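Local coordinates for protein Old Yellow Enzyme (Pichia, PDB 6AGZ) that binds flavin mononucleotide in a TIM barrel and catalyses the asymmetric reduction of enone compounds, probably with a nicotinamide coenzyme as hydride source, at residues L122-G127 / A149-Q154; V223-I228 / E275-A280; P361-D366 / L380-Y385. All blocks are in the same frame, centred on the assembly; numbering follows the deposited sequence.

Interaction 1: residues L122-G127 / A149-Q154; sequences LLKEHG and AGNEVQ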
loop_
_atom_site.group_PDB
_atom_site.type_symbol
_atom_site.label_atom_id
_atom_site.label_comp_id
_atom_site.label_asym_id
_atom_site.label_seq_id
_atom_site.Cartn_x
_atom_site.Cartn_y
_atom_site.Cartn_z
ATOM N N LEU A 122 -23.163 29.668 9.686
ATOM C CA LEU A 122 -24.391 29.168 9.072
ATOM C C LEU A 122 -24.995 28.038 9.900
ATOM O O LEU A 122 -26.206 28.018 10.161
ATOM C CB LEU A 122 -24.099 28.707 7.644
ATOM C CG LEU A 122 -25.266 28.254 6.769
ATOM C CD1 LEU A 122 -26.284 29.371 6.608
ATOM C CD2 LEU A 122 -24.750 27.805 5.414
ATOM N N LEU A 123 -24.158 27.084 10.323
ATOM C CA LEU A 123 -24.613 26.018 11.211
ATOM C C LEU A 123 -25.263 26.588 12.464
ATOM O O LEU A 123 -26.332 26.133 12.888
ATOM C CB LEU A 123 -23.439 25.113 11.591
ATOM C CG LEU A 123 -22.938 24.078 10.583
ATOM C CD1 LEU A 123 -21.715 23.365 11.139
ATOM C CD2 LEU A 123 -24.034 23.080 10.251
ATOM N N LYS A 124 -24.618 27.585 13.075
ATOM C CA LYS A 124 -25.176 28.222 14.264
ATOM C C LYS A 124 -26.544 28.827 13.973
ATOM O O LYS A 124 -27.496 28.639 14.739
ATOM C CB LYS A 124 -24.214 29.292 14.781
ATOM C CG LYS A 124 -24.774 30.136 15.912
ATOM C CD LYS A 124 -24.144 29.763 17.241
ATOM C CE LYS A 124 -24.568 30.724 18.340
ATOM N NZ LYS A 124 -23.983 30.351 19.657
ATOM N N GLU A 125 -26.658 29.558 12.861
ATOM C CA GLU A 125 -27.934 30.154 12.487
ATOM C C GLU A 125 -29.002 29.105 12.216
ATOM O O GLU A 125 -30.195 29.409 12.327
ATOM C CB GLU A 125 -27.754 31.052 11.263
ATOM C CG GLU A 125 -26.858 32.251 11.515
ATOM C CD GLU A 125 -26.555 33.028 10.252
ATOM O OE1 GLU A 125 -26.978 32.587 9.163
ATOM O OE2 GLU A 125 -25.891 34.081 10.350
ATOM N N HIS A 126 -28.608 27.884 11.864
ATOM C CA HIS A 126 -29.550 26.777 11.777
ATOM C C HIS A 126 -29.601 25.950 13.058
ATOM O O HIS A 126 -30.161 24.849 13.050
ATOM C CB HIS A 126 -29.210 25.885 10.582
ATOM C CG HIS A 126 -29.543 26.503 9.260
ATOM N ND1 HIS A 126 -28.718 27.410 8.632
ATOM C CD2 HIS A 126 -30.620 26.353 8.453
ATOM C CE1 HIS A 126 -29.267 27.787 7.491
ATOM N NE2 HIS A 126 -30.422 27.160 7.358
ATOM N N GLY A 127 -29.032 26.457 14.151
ATOM C CA GLY A 127 -29.125 25.784 15.433
ATOM C C GLY A 127 -28.362 24.483 15.528
ATOM O O GLY A 127 -28.769 23.587 16.274
ATOM N N ALA A 149 -17.943 33.028 15.801
ATOM C CA ALA A 149 -19.332 32.664 15.560
ATOM C C ALA A 149 -20.011 32.080 16.790
ATOM O O ALA A 149 -21.223 31.842 16.754
ATOM C CB ALA A 149 -19.423 31.665 14.403
ATOM N N GLY A 150 -19.269 31.852 17.872
ATOM C CA GLY A 150 -19.838 31.221 19.045
ATOM C C GLY A 150 -20.207 29.770 18.851
ATOM O O GLY A 150 -20.998 29.230 19.628
ATOM N N ASN A 151 -19.655 29.119 17.824
ATOM C CA ASN A 151 -19.936 27.717 17.510
ATOM C C ASN A 151 -18.590 27.010 17.362
ATOM O O ASN A 151 -18.082 26.839 16.253
ATOM C CB ASN A 151 -20.790 27.612 16.244
ATOM C CG ASN A 151 -21.556 26.309 16.159
ATOM O OD1 ASN A 151 -21.713 25.600 17.153
ATOM N ND2 ASN A 151 -22.045 25.990 14.966
ATOM N N GLU A 152 -18.024 26.584 18.487
ATOM C CA GLU A 152 -16.695 25.991 18.500
ATOM C C GLU A 152 -16.772 24.492 18.236
ATOM O O GLU A 152 -17.778 23.840 18.528
ATOM C CB GLU A 152 -15.998 26.268 19.834
ATOM C CG GLU A 152 -15.537 27.716 19.984
ATOM C CD GLU A 152 -15.008 28.037 21.368
ATOM O OE1 GLU A 152 -15.502 29.006 21.982
ATOM O OE2 GLU A 152 -14.101 27.321 21.842
ATOM N N VAL A 153 -15.691 23.952 17.670
ATOM C CA VAL A 153 -15.692 22.567 17.217
ATOM C C VAL A 153 -15.814 21.631 18.412
ATOM O O VAL A 153 -15.307 21.912 19.508
ATOM C CB VAL A 153 -14.429 22.269 16.389
ATOM C CG1 VAL A 153 -13.187 22.239 17.271
ATOM C CG2 VAL A 153 -14.584 20.965 15.617
ATOM N N GLN A 154 -16.517 20.519 18.214
ATOM C CA GLN A 154 -16.746 19.543 19.266
ATOM C C GLN A 154 -16.423 18.150 18.748
ATOM O O GLN A 154 -16.719 17.822 17.595
ATOM C CB GLN A 154 -18.197 19.584 19.765
ATOM C CG GLN A 154 -18.717 20.978 20.069
ATOM C CD GLN A 154 -19.994 20.957 20.885
ATOM O OE1 GLN A 154 -20.166 20.119 21.769
ATOM N NE2 GLN A 154 -20.902 21.881 20.587
#
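The side-chain amide nitrogen ND2 of N151 donates to two backbone carbonyls outside the segments, P120 O, in the first turn of helix 120-125, and L128 O, just past its end, and in doing so it comes against L123 and K124 of that helix. Two Schellman motifs meet here, within the excursion between the third and fourth strands of the TIM barrel: G127 is the C-prime residue of the motif that ends helix 120-125, and G150, also at positive phi, ends helix 140-148. N151 follows G150 directly, with CG anti to its backbone N (chi1 -158°). ND2 lies 3.8 Å from L123 CB, while N151 CB packs 4.1 Å from K124 CB.

K124 has the largest share of the contact. Its chain bends at chi2 (106°) and runs past the two carbonyls of the turn, with CD 3.6 Å from A149 O. At the end of the chain NZ donates to G150 O over 3.2 Å, from above the carbonyl plane, the C=O...N angle being 117°. The lysine thus places its positive charge near the C-terminal end of helix 140-148, which would probably favour it electrostatically. Beyond N151 the chain enters strand 153-155, paired in parallel with strand 130-132, whose F130 touches both L123 and N151. Where the asparagine amide meets the helix backbone, N151 ND2 stands 3.6 Å from K124 N, a close approach with no hydrogen bond between the two nitrogens.

Interaction 2: residues V223-I228 / E275-A280; sequences VIDLVI and EGKRLA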
loop_
_atom_site.group_PDB
_atom_site.type_symbol
_atom_site.label_atom_id
_atom_site.label_comp_id
_atom_site.label_asym_id
_atom_site.label_seq_id
_atom_site.Cartn_x
_atom_site.Cartn_y
_atom_site.Cartn_z
ATOM N N VAL A 223 -20.712 2.996 7.736
ATOM C CA VAL A 223 -21.630 3.705 6.845
ATOM C C VAL A 223 -21.829 2.917 5.557
ATOM O O VAL A 223 -22.957 2.743 5.080
ATOM C CB VAL A 223 -21.113 5.127 6.562
ATOM C CG1 VAL A 223 -21.922 5.772 5.446
ATOM C CG2 VAL A 223 -21.173 5.976 7.823
ATOM N N ILE A 224 -20.730 2.422 4.979
ATOM C CA ILE A 224 -20.811 1.656 3.738
ATOM C C ILE A 224 -21.669 0.412 3.928
ATOM O O ILE A 224 -22.504 0.083 3.079
ATOM C CB ILE A 224 -19.401 1.292 3.238
ATOM C CG1 ILE A 224 -18.628 2.549 2.838
ATOM C CG2 ILE A 224 -19.481 0.331 2.064
ATOM C CD1 ILE A 224 -19.324 3.382 1.793
ATOM N N ASP A 225 -21.483 -0.297 5.044
ATOM C CA ASP A 225 -22.241 -1.525 5.267
ATOM C C ASP A 225 -23.726 -1.235 5.448
ATOM O O ASP A 225 -24.574 -1.938 4.884
ATOM C CB ASP A 225 -21.685 -2.273 6.479
ATOM C CG ASP A 225 -20.296 -2.827 6.232
ATOM O OD1 ASP A 225 -19.919 -2.982 5.051
ATOM O OD2 ASP A 225 -19.582 -3.113 7.217
ATOM N N LEU A 226 -24.062 -0.202 6.227
ATOM C CA LEU A 226 -25.468 0.142 6.414
ATOM C C LEU A 226 -26.116 0.570 5.101
ATOM O O LEU A 226 -27.252 0.178 4.802
ATOM C CB LEU A 226 -25.603 1.239 7.470
ATOM C CG LEU A 226 -25.486 0.779 8.924
ATOM C CD1 LEU A 226 -25.310 1.966 9.857
ATOM C CD2 LEU A 226 -26.707 -0.037 9.323
ATOM N N VAL A 227 -25.404 1.364 4.296
ATOM C CA VAL A 227 -25.960 1.818 3.024
ATOM C C VAL A 227 -26.117 0.651 2.056
ATOM O O VAL A 227 -27.105 0.571 1.315
ATOM C CB VAL A 227 -25.088 2.943 2.434
ATOM C CG1 VAL A 227 -25.517 3.268 1.013
ATOM C CG2 VAL A 227 -25.174 4.187 3.305
ATOM N N ILE A 228 -25.154 -0.275 2.047
ATOM C CA ILE A 228 -25.264 -1.460 1.200
ATOM C C ILE A 228 -26.474 -2.289 1.605
ATOM O O ILE A 228 -27.234 -2.766 0.753
ATOM C CB ILE A 228 -23.967 -2.291 1.259
ATOM C CG1 ILE A 228 -22.852 -1.610 0.462
ATOM C CG2 ILE A 228 -24.203 -3.701 0.734
ATOM C CD1 ILE A 228 -21.536 -2.355 0.511
ATOM N N GLU A 275 -17.205 -11.267 -0.666
ATOM C CA GLU A 275 -18.355 -11.856 0.002
ATOM C C GLU A 275 -19.667 -11.522 -0.701
ATOM O O GLU A 275 -20.739 -11.671 -0.104
ATOM C CB GLU A 275 -18.399 -11.412 1.465
ATOM C CG GLU A 275 -17.271 -11.995 2.300
ATOM C CD GLU A 275 -17.151 -11.345 3.662
ATOM O OE1 GLU A 275 -17.960 -10.443 3.967
ATOM O OE2 GLU A 275 -16.247 -11.739 4.428
ATOM N N GLY A 276 -19.599 -11.084 -1.954
ATOM C CA GLY A 276 -20.787 -10.854 -2.750
ATOM C C GLY A 276 -21.420 -9.491 -2.614
ATOM O O GLY A 276 -22.590 -9.333 -2.981
ATOM N N LYS A 277 -20.692 -8.497 -2.105
ATOM C CA LYS A 277 -21.181 -7.118 -2.039
ATOM C C LYS A 277 -20.130 -6.235 -2.703
ATOM O O LYS A 277 -19.278 -5.642 -2.035
ATOM C CB LYS A 277 -21.466 -6.694 -0.600
ATOM C CG LYS A 277 -22.387 -7.640 0.151
ATOM C CD LYS A 277 -22.727 -7.099 1.527
ATOM C CE LYS A 277 -21.471 -6.751 2.306
ATOM N NZ LYS A 277 -21.670 -5.554 3.165
ATOM N N ARG A 278 -20.209 -6.142 -4.027
ATOM C CA ARG A 278 -19.257 -5.390 -4.833
ATOM C C ARG A 278 -19.824 -4.003 -5.100
ATOM O O ARG A 278 -20.915 -3.875 -5.667
ATOM C CB ARG A 278 -18.969 -6.119 -6.146
ATOM C CG ARG A 278 -18.294 -5.267 -7.214
ATOM C CD ARG A 278 -16.792 -5.159 -6.999
ATOM N NE ARG A 278 -16.119 -6.443 -7.175
ATOM C CZ ARG A 278 -14.821 -6.643 -6.965
ATOM N NH1 ARG A 278 -14.049 -5.641 -6.565
ATOM N NH2 ARG A 278 -14.296 -7.846 -7.145
ATOM N N LEU A 279 -19.092 -2.972 -4.682
ATOM C CA LEU A 279 -19.524 -1.604 -4.930
ATOM C C LEU A 279 -19.645 -1.347 -6.428
ATOM O O LEU A 279 -18.988 -1.995 -7.247
ATOM C CB LEU A 279 -18.544 -0.606 -4.311
ATOM C CG LEU A 279 -18.394 -0.588 -2.789
ATOM C CD1 LEU A 279 -17.461 0.538 -2.358
ATOM C CD2 LEU A 279 -19.750 -0.450 -2.117
ATOM N N ALA A 280 -20.510 -0.394 -6.782
ATOM C CA ALA A 280 -20.641 -0.003 -8.180
ATOM C C ALA A 280 -19.309 0.489 -8.731
ATOM O O ALA A 280 -18.889 0.090 -9.823
ATOM C CB ALA A 280 -21.720 1.071 -8.328
HETATM O O HOH W 1 -23.873 -4.494 4.276
#
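V223-I228, in the later part of helix 218-231, faces an irregular segment, E275-A280, that leads from the end of helix 258-274 into strand 281-285; the backbones come closest at I228 and K277, 7.7 Å between CA atoms. G276, at positive phi, is the C-prime residue of the Schellman motif ending helix 258-274, and from there the chain turns so that K277 points toward the neighbouring helix.

I228 sits between two side chains of the irregular segment. Its CD1 meets L279 CD2 at 3.7 Å, the two side chains crossing at about a right angle, while its CG2 branch touches K277 CD at 3.8 Å. I224, one turn earlier, adds a looser contact to the same L279 methyl. Beyond CD the K277 chain bends at chi3 and chi4, which bring CE and then NZ round toward D225. There NZ forms a long salt bridge to D225 OD1, 3.6 Å away, and donates to a water at 2.7 Å that in turn donates to D225 O. The stronger partner of D225 OD1 lies outside the segments, in the salt bridge to R272 NE, so two positive groups share one oxygen. V236 of strand 236-240 touches both I228 and L279, and its backbone pairs with A280. Such packing of an outer helix against the loop that feeds a later strand, at the N-terminal ends of the strands, belongs to the (beta/alpha)8 TIM barrel.

Interaction 3: residues P361-D366 / L380-Y385; sequences PLTPYD and LTWGKY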
loop_
_atom_site.group_PDB
_atom_site.type_symbol
_atom_site.label_atom_id
_atom_site.label_comp_id
_atom_site.label_asym_id
_atom_site.label_seq_id
_atom_site.Cartn_x
_atom_site.Cartn_y
_atom_site.Cartn_z
ATOM N N PRO A 361 -11.939 21.026 -30.457
ATOM C CA PRO A 361 -11.316 21.843 -29.409
ATOM C C PRO A 361 -12.284 22.178 -28.285
ATOM O O PRO A 361 -13.485 22.368 -28.496
ATOM C CB PRO A 361 -10.869 23.106 -30.157
ATOM C CG PRO A 361 -11.676 23.120 -31.415
ATOM C CD PRO A 361 -11.866 21.679 -31.774
ATOM N N LEU A 362 -11.737 22.251 -27.075
ATOM C CA LEU A 362 -12.509 22.471 -25.863
ATOM C C LEU A 362 -12.513 23.948 -25.488
ATOM O O LEU A 362 -11.548 24.676 -25.733
ATOM C CB LEU A 362 -11.944 21.646 -24.701
ATOM C CG LEU A 362 -12.332 20.173 -24.525
ATOM C CD1 LEU A 362 -12.267 19.389 -25.826
ATOM C CD2 LEU A 362 -11.438 19.522 -23.478
ATOM N N THR A 363 -13.613 24.377 -24.887
ATOM C CA THR A 363 -13.716 25.721 -24.341
ATOM C C THR A 363 -12.974 25.788 -23.010
ATOM O O THR A 363 -13.203 24.941 -22.140
ATOM C CB THR A 363 -15.178 26.110 -24.135
ATOM O OG1 THR A 363 -15.881 26.014 -25.381
ATOM C CG2 THR A 363 -15.285 27.533 -23.600
ATOM N N PRO A 364 -12.077 26.755 -22.825
ATOM C CA PRO A 364 -11.385 26.879 -21.537
ATOM C C PRO A 364 -12.371 27.109 -20.401
ATOM O O PRO A 364 -13.369 27.817 -20.553
ATOM C CB PRO A 364 -10.470 28.091 -21.743
ATOM C CG PRO A 364 -10.277 28.175 -23.227
ATOM C CD PRO A 364 -11.575 27.713 -23.824
ATOM N N TYR A 365 -12.091 26.490 -19.258
ATOM C CA TYR A 365 -12.930 26.702 -18.091
ATOM C C TYR A 365 -12.521 27.984 -17.371
ATOM O O TYR A 365 -11.410 28.495 -17.533
ATOM C CB TYR A 365 -12.861 25.503 -17.143
ATOM C CG TYR A 365 -11.471 25.129 -16.678
ATOM C CD1 TYR A 365 -10.877 25.780 -15.604
ATOM C CD2 TYR A 365 -10.759 24.111 -17.300
ATOM C CE1 TYR A 365 -9.610 25.438 -15.171
ATOM C CE2 TYR A 365 -9.491 23.760 -16.873
ATOM C CZ TYR A 365 -8.922 24.428 -15.808
ATOM O OH TYR A 365 -7.661 24.084 -15.377
ATOM N N ASP A 366 -13.443 28.503 -16.566
ATOM C CA ASP A 366 -13.264 29.775 -15.871
ATOM C C ASP A 366 -13.441 29.526 -14.375
ATOM O O ASP A 366 -14.570 29.463 -13.879
ATOM C CB ASP A 366 -14.246 30.820 -16.392
ATOM C CG ASP A 366 -14.001 32.197 -15.809
ATOM O OD1 ASP A 366 -13.001 32.377 -15.084
ATOM O OD2 ASP A 366 -14.808 33.108 -16.090
ATOM N N LEU A 380 -24.654 28.579 -16.932
ATOM C CA LEU A 380 -25.447 28.215 -18.100
ATOM C C LEU A 380 -25.091 29.048 -19.324
ATOM O O LEU A 380 -25.749 28.917 -20.362
ATOM C CB LEU A 380 -26.942 28.357 -17.797
ATOM C CG LEU A 380 -27.554 27.365 -16.809
ATOM C CD1 LEU A 380 -29.024 27.678 -16.586
ATOM C CD2 LEU A 380 -27.376 25.939 -17.306
ATOM N N THR A 381 -24.069 29.899 -19.231
ATOM C CA THR A 381 -23.695 30.775 -20.333
ATOM C C THR A 381 -22.836 30.085 -21.383
ATOM O O THR A 381 -22.580 30.678 -22.435
ATOM C CB THR A 381 -22.948 32.003 -19.802
ATOM O OG1 THR A 381 -21.989 31.591 -18.819
ATOM C CG2 THR A 381 -23.920 32.988 -19.174
ATOM N N TRP A 382 -22.388 28.858 -21.130
ATOM C CA TRP A 382 -21.520 28.164 -22.067
ATOM C C TRP A 382 -22.316 27.650 -23.258
ATOM O O TRP A 382 -23.403 27.086 -23.103
ATOM C CB TRP A 382 -20.808 27.001 -21.377
ATOM C CG TRP A 382 -20.118 27.399 -20.116
ATOM C CD1 TRP A 382 -20.516 27.120 -18.841
ATOM C CD2 TRP A 382 -18.912 28.164 -20.003
ATOM N NE1 TRP A 382 -19.628 27.658 -17.941
ATOM C CE2 TRP A 382 -18.635 28.304 -18.628
ATOM C CE3 TRP A 382 -18.038 28.740 -20.930
ATOM C CZ2 TRP A 382 -17.521 28.997 -18.158
ATOM C CZ3 TRP A 382 -16.933 29.428 -20.461
ATOM C CH2 TRP A 382 -16.684 29.551 -19.088
ATOM N N GLY A 383 -21.767 27.850 -24.451
ATOM C CA GLY A 383 -22.378 27.326 -25.651
ATOM C C GLY A 383 -21.842 25.956 -26.018
ATOM O O GLY A 383 -20.840 25.482 -25.482
ATOM N N LYS A 384 -22.538 25.309 -26.947
ATOM C CA LYS A 384 -22.040 24.071 -27.524
ATOM C C LYS A 384 -20.833 24.374 -28.412
ATOM O O LYS A 384 -20.400 25.522 -28.550
ATOM C CB LYS A 384 -23.147 23.365 -28.303
ATOM C CG LYS A 384 -24.391 23.053 -27.480
ATOM C CD LYS A 384 -24.800 21.597 -27.634
ATOM C CE LYS A 384 -26.250 21.373 -27.228
ATOM N NZ LYS A 384 -26.421 21.287 -25.751
ATOM N N TYR A 385 -20.271 23.328 -29.013
ATOM C CA TYR A 385 -19.130 23.514 -29.901
ATOM C C TYR A 385 -19.489 24.456 -31.044
ATOM O O TYR A 385 -20.552 24.332 -31.659
ATOM C CB TYR A 385 -18.655 22.173 -30.459
ATOM C CG TYR A 385 -17.734 22.327 -31.647
ATOM C CD1 TYR A 385 -16.422 22.752 -31.482
ATOM C CD2 TYR A 385 -18.179 22.062 -32.937
ATOM C CE1 TYR A 385 -15.577 22.903 -32.566
ATOM C CE2 TYR A 385 -17.342 22.209 -34.027
ATOM C CZ TYR A 385 -16.042 22.630 -33.835
ATOM O OH TYR A 385 -15.206 22.777 -34.917
HETATM O O HOH W 2 -18.476 26.077 -24.353
#
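W382 directs its indole across the contact toward T363, P364 and D366. From CB, which points to the other segment, the side chain leaves with CG anti to its own carbonyl carbon (chi1 -52°). NE1 turns back to its own neighbourhood and makes a weak hydrogen bond with G378 O, while the six-membered ring does the touching. CE3 and CZ3 both lie near T363 CG2, at 4.0 Å in the case of CZ3, and CZ3 also approaches P364 O at 3.9 Å. The tip, CH2, meets D366 CB at 3.9 Å, with that carbon at the ring edge in the indole plane. An alanine here would probably open a gap beside T363 CG2 and D366 CB, leaving both without their apolar neighbour.

The end-to-end directions of 361-366 and 382-385 are 172° apart, nearly antiparallel, without forming a sheet. A water joins the segments instead, within hydrogen-bonding distance of T363 OG1 (2.8 Å) and G383 O (2.7 Å); T363 OG1 is held further by R355 NH1. At the far end P361 CD rests 4.0 Å from Y385 CE1. D366 turns its carboxylate elsewhere, OD1 to S368 OG and OD2 to R369 NH1. The whole forms the neck of a long C-terminal loop beyond helix 352-358, after the last barrel strand, and Y371, between the two segments, is among the residues that line the FMN pocket.

The three contacts follow one another along the chain without touching, and their centres lie 33 to 39 Å apart around one TIM barrel. Interaction 1 belongs to the excursion after the third strand, interaction 2 to the barrel's own outer layer, and interaction 3 to the chain beyond the eighth strand. Interactions 2 and 3 stand on opposite sides of the chain's centre, their nearest atoms about 25 Å apart; interactions 1 and 2 come within about 16 Å. Neither interaction 2 nor interaction 3 touches the flavin: the side chain of D366 in interaction 3 is about 11 Å from FMN, and that of I224 in interaction 2 about 14 Å.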